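Local structure of gluconate kinase (Lactobacillus acidophilus, 3LL3) at residues Asp319-Ala324 with Ala371-Ile376. The protein probably phosphorylates a sugar or sugar acid such as xylulose or gluconate with ATP, as a member of the FGGY family of carbohydrate kinases. Residues are numbered along the deposited sequence; the frame is centred on the assembly and turned at random.
Sequences DFLDVA and AVIEGI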
ATOM      1  N   ASP A 319       3.608  21.372   9.233  1.00 32.09           N
ATOM      2  CA  ASP A 319       2.209  20.938   9.337  1.00 32.25           C
ATOM      3  C   ASP A 319       2.148  19.407   9.251  1.00 32.50           C
ATOM      4  O   ASP A 319       1.445  18.751  10.020  1.00 31.22           O
ATOM      5  CB  ASP A 319       1.345  21.537   8.211  1.00 34.20           C
ATOM      6  CG  ASP A 319       1.142  23.046   8.335  1.00 37.34           C
ATOM      7  OD1 ASP A 319       1.263  23.585   9.451  1.00 37.97           O
ATOM      8  OD2 ASP A 319       0.851  23.694   7.303  1.00 40.35           O
ATOM      9  N   PHE A 320       2.883  18.846   8.290  1.00 30.93           N
ATOM     10  CA  PHE A 320       2.898  17.402   8.085  1.00 29.49           C
ATOM     11  C   PHE A 320       3.408  16.702   9.329  1.00 28.00           C
ATOM     12  O   PHE A 320       2.791  15.758   9.813  1.00 28.85           O
ATOM     13  CB  PHE A 320       3.803  17.070   6.894  1.00 31.06           C
ATOM     14  CG  PHE A 320       3.752  15.632   6.456  1.00 28.98           C
ATOM     15  CD1 PHE A 320       4.405  14.652   7.172  1.00 29.42           C
ATOM     16  CD2 PHE A 320       3.086  15.270   5.309  1.00 33.67           C
ATOM     17  CE1 PHE A 320       4.390  13.334   6.762  1.00 27.76           C
ATOM     18  CE2 PHE A 320       3.060  13.935   4.889  1.00 32.03           C
ATOM     19  CZ  PHE A 320       3.716  12.975   5.622  1.00 28.43           C
ATOM     20  N   LEU A 321       4.553  17.157   9.835  1.00 29.44           N
ATOM     21  CA  LEU A 321       5.134  16.591  11.038  1.00 27.40           C
ATOM     22  C   LEU A 321       4.153  16.683  12.204  1.00 28.36           C
ATOM     23  O   LEU A 321       3.991  15.734  12.968  1.00 26.72           O
ATOM     24  CB  LEU A 321       6.419  17.339  11.385  1.00 29.42           C
ATOM     25  CG  LEU A 321       7.529  17.153  10.356  1.00 28.44           C
ATOM     26  CD1 LEU A 321       8.715  18.029  10.705  1.00 31.76           C
ATOM     27  CD2 LEU A 321       7.930  15.684  10.290  1.00 25.95           C
ATOM     28  N   ASP A 322       3.509  17.835  12.342  1.00 31.26           N
ATOM     29  CA  ASP A 322       2.530  18.023  13.415  1.00 33.72           C
ATOM     30  C   ASP A 322       1.438  16.954  13.321  1.00 31.60           C
ATOM     31  O   ASP A 322       1.105  16.298  14.312  1.00 32.64           O
ATOM     32  CB  ASP A 322       1.911  19.427  13.369  1.00 33.02           C
ATOM     33  CG  ASP A 322       2.874  20.515  13.827  1.00 39.38           C
ATOM     34  OD1 ASP A 322       3.871  20.196  14.524  1.00 36.63           O
ATOM     35  OD2 ASP A 322       2.626  21.695  13.484  1.00 40.62           O
ATOM     36  N   VAL A 323       0.894  16.757  12.126  1.00 31.04           N
ATOM     37  CA  VAL A 323      -0.177  15.765  11.971  1.00 29.64           C
ATOM     38  C   VAL A 323       0.319  14.350  12.242  1.00 30.41           C
ATOM     39  O   VAL A 323      -0.335  13.572  12.948  1.00 28.69           O
ATOM     40  CB  VAL A 323      -0.807  15.833  10.586  1.00 32.07           C
ATOM     41  CG1 VAL A 323      -1.871  14.757  10.443  1.00 31.90           C
ATOM     42  CG2 VAL A 323      -1.401  17.220  10.349  1.00 33.06           C
ATOM     43  N   ALA A 324       1.480  14.017  11.677  1.00 31.36           N
ATOM     44  CA  ALA A 324       2.068  12.689  11.859  1.00 29.89           C
ATOM     45  C   ALA A 324       2.232  12.357  13.338  1.00 27.58           C
ATOM     46  O   ALA A 324       1.981  11.233  13.771  1.00 27.40           O
ATOM     47  CB  ALA A 324       3.412  12.591  11.140  1.00 25.85           C
ATOM     48  N   ALA A 371       3.272   6.783   8.965  1.00 23.59           N
ATOM     49  CA  ALA A 371       3.801   5.583   8.329  1.00 22.84           C
ATOM     50  C   ALA A 371       4.821   5.949   7.269  1.00 22.20           C
ATOM     51  O   ALA A 371       5.790   5.222   7.080  1.00 22.03           O
ATOM     52  CB  ALA A 371       2.673   4.724   7.707  1.00 22.32           C
ATOM     53  N   VAL A 372       4.595   7.057   6.565  1.00 20.32           N
ATOM     54  CA  VAL A 372       5.538   7.495   5.538  1.00 20.47           C
ATOM     55  C   VAL A 372       6.887   7.806   6.192  1.00 22.77           C
ATOM     56  O   VAL A 372       7.933   7.321   5.753  1.00 19.67           O
ATOM     57  CB  VAL A 372       5.041   8.741   4.774  1.00 22.37           C
ATOM     58  CG1 VAL A 372       6.185   9.359   3.957  1.00 22.07           C
ATOM     59  CG2 VAL A 372       3.827   8.401   3.878  1.00 20.68           C
ATOM     60  N   ILE A 373       6.847   8.589   7.269  1.00 21.71           N
ATOM     61  CA  ILE A 373       8.077   8.984   7.955  1.00 21.74           C
ATOM     62  C   ILE A 373       8.775   7.765   8.529  1.00 20.76           C
ATOM     63  O   ILE A 373       9.991   7.624   8.404  1.00 22.30           O
ATOM     64  CB  ILE A 373       7.811  10.009   9.078  1.00 20.85           C
ATOM     65  CG1 ILE A 373       7.356  11.331   8.467  1.00 21.63           C
ATOM     66  CG2 ILE A 373       9.095  10.257   9.873  1.00 22.79           C
ATOM     67  CD1 ILE A 373       6.614  12.248   9.439  1.00 26.98           C
ATOM     68  N   GLU A 374       8.011   6.892   9.172  1.00 20.34           N
ATOM     69  CA  GLU A 374       8.567   5.667   9.713  1.00 21.49           C
ATOM     70  C   GLU A 374       9.149   4.737   8.639  1.00 22.59           C
ATOM     71  O   GLU A 374      10.193   4.112   8.869  1.00 19.71           O
ATOM     72  CB  GLU A 374       7.541   4.920  10.554  1.00 23.49           C
ATOM     73  CG  GLU A 374       7.230   5.616  11.889  1.00 25.70           C
ATOM     74  CD  GLU A 374       6.048   5.017  12.629  1.00 26.86           C
ATOM     75  OE1 GLU A 374       5.344   4.146  12.056  1.00 25.64           O
ATOM     76  OE2 GLU A 374       5.815   5.436  13.793  1.00 26.66           O
ATOM     77  N   GLY A 375       8.467   4.642   7.495  1.00 19.66           N
ATOM     78  CA  GLY A 375       8.932   3.813   6.397  1.00 20.42           C
ATOM     79  C   GLY A 375      10.242   4.333   5.825  1.00 21.26           C
ATOM     80  O   GLY A 375      11.167   3.557   5.536  1.00 21.33           O
ATOM     81  N   ILE A 376      10.319   5.651   5.644  1.00 20.87           N
ATOM     82  CA  ILE A 376      11.534   6.273   5.147  1.00 21.74           C
ATOM     83  C   ILE A 376      12.705   5.874   6.055  1.00 22.23           C
ATOM     84  O   ILE A 376      13.735   5.414   5.583  1.00 21.67           O
ATOM     85  CB  ILE A 376      11.389   7.802   5.066  1.00 23.27           C
ATOM     86  CG1 ILE A 376      10.572   8.186   3.833  1.00 22.86           C
ATOM     87  CG2 ILE A 376      12.764   8.476   4.972  1.00 22.00           C
ATOM     88  CD1 ILE A 376      10.076   9.604   3.845  1.00 21.38           C
TER
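F320 meets I373 with the edge of its ring: CE1 of F320 lies 3.6 Å from CD1 of I373, and that methyl sits close to the ring plane instead of over a face. With CG of F320 anti to the backbone N (chi1 -172°), the ring reaches across toward helix 365-388, passing the isoleucine chain as the two run in opposite directions. F303 packs edge-to-face with the same ring, so helix 300-311 joins the cluster. One residue on, L321 sets out along the flank of the helix, but its end bends in toward I373 and crosses that chain at about a right angle, bringing CD2 of L321 to 3.8 Å from CD1 of I373. Here the packing borders the nucleotide site of the C-terminal FGGY domain, a member of the actin-like ATPase clan, for L321 also touches the bound ATP. Further along, A324 brings its CA nearest to the other segment, 8.1 Å from CA of I373. Its short side chain points at the other helix, and CB of A324 stands 3.6 Å from CD1 of I373. That terminal methyl thus lies against F320 and L321 on one turn and A324 on the next. The two short segments run nearly perpendicular (97°), with axes 10.8 Å apart at closest approach. F408 and L412 of helix 407-417 also pack against I373.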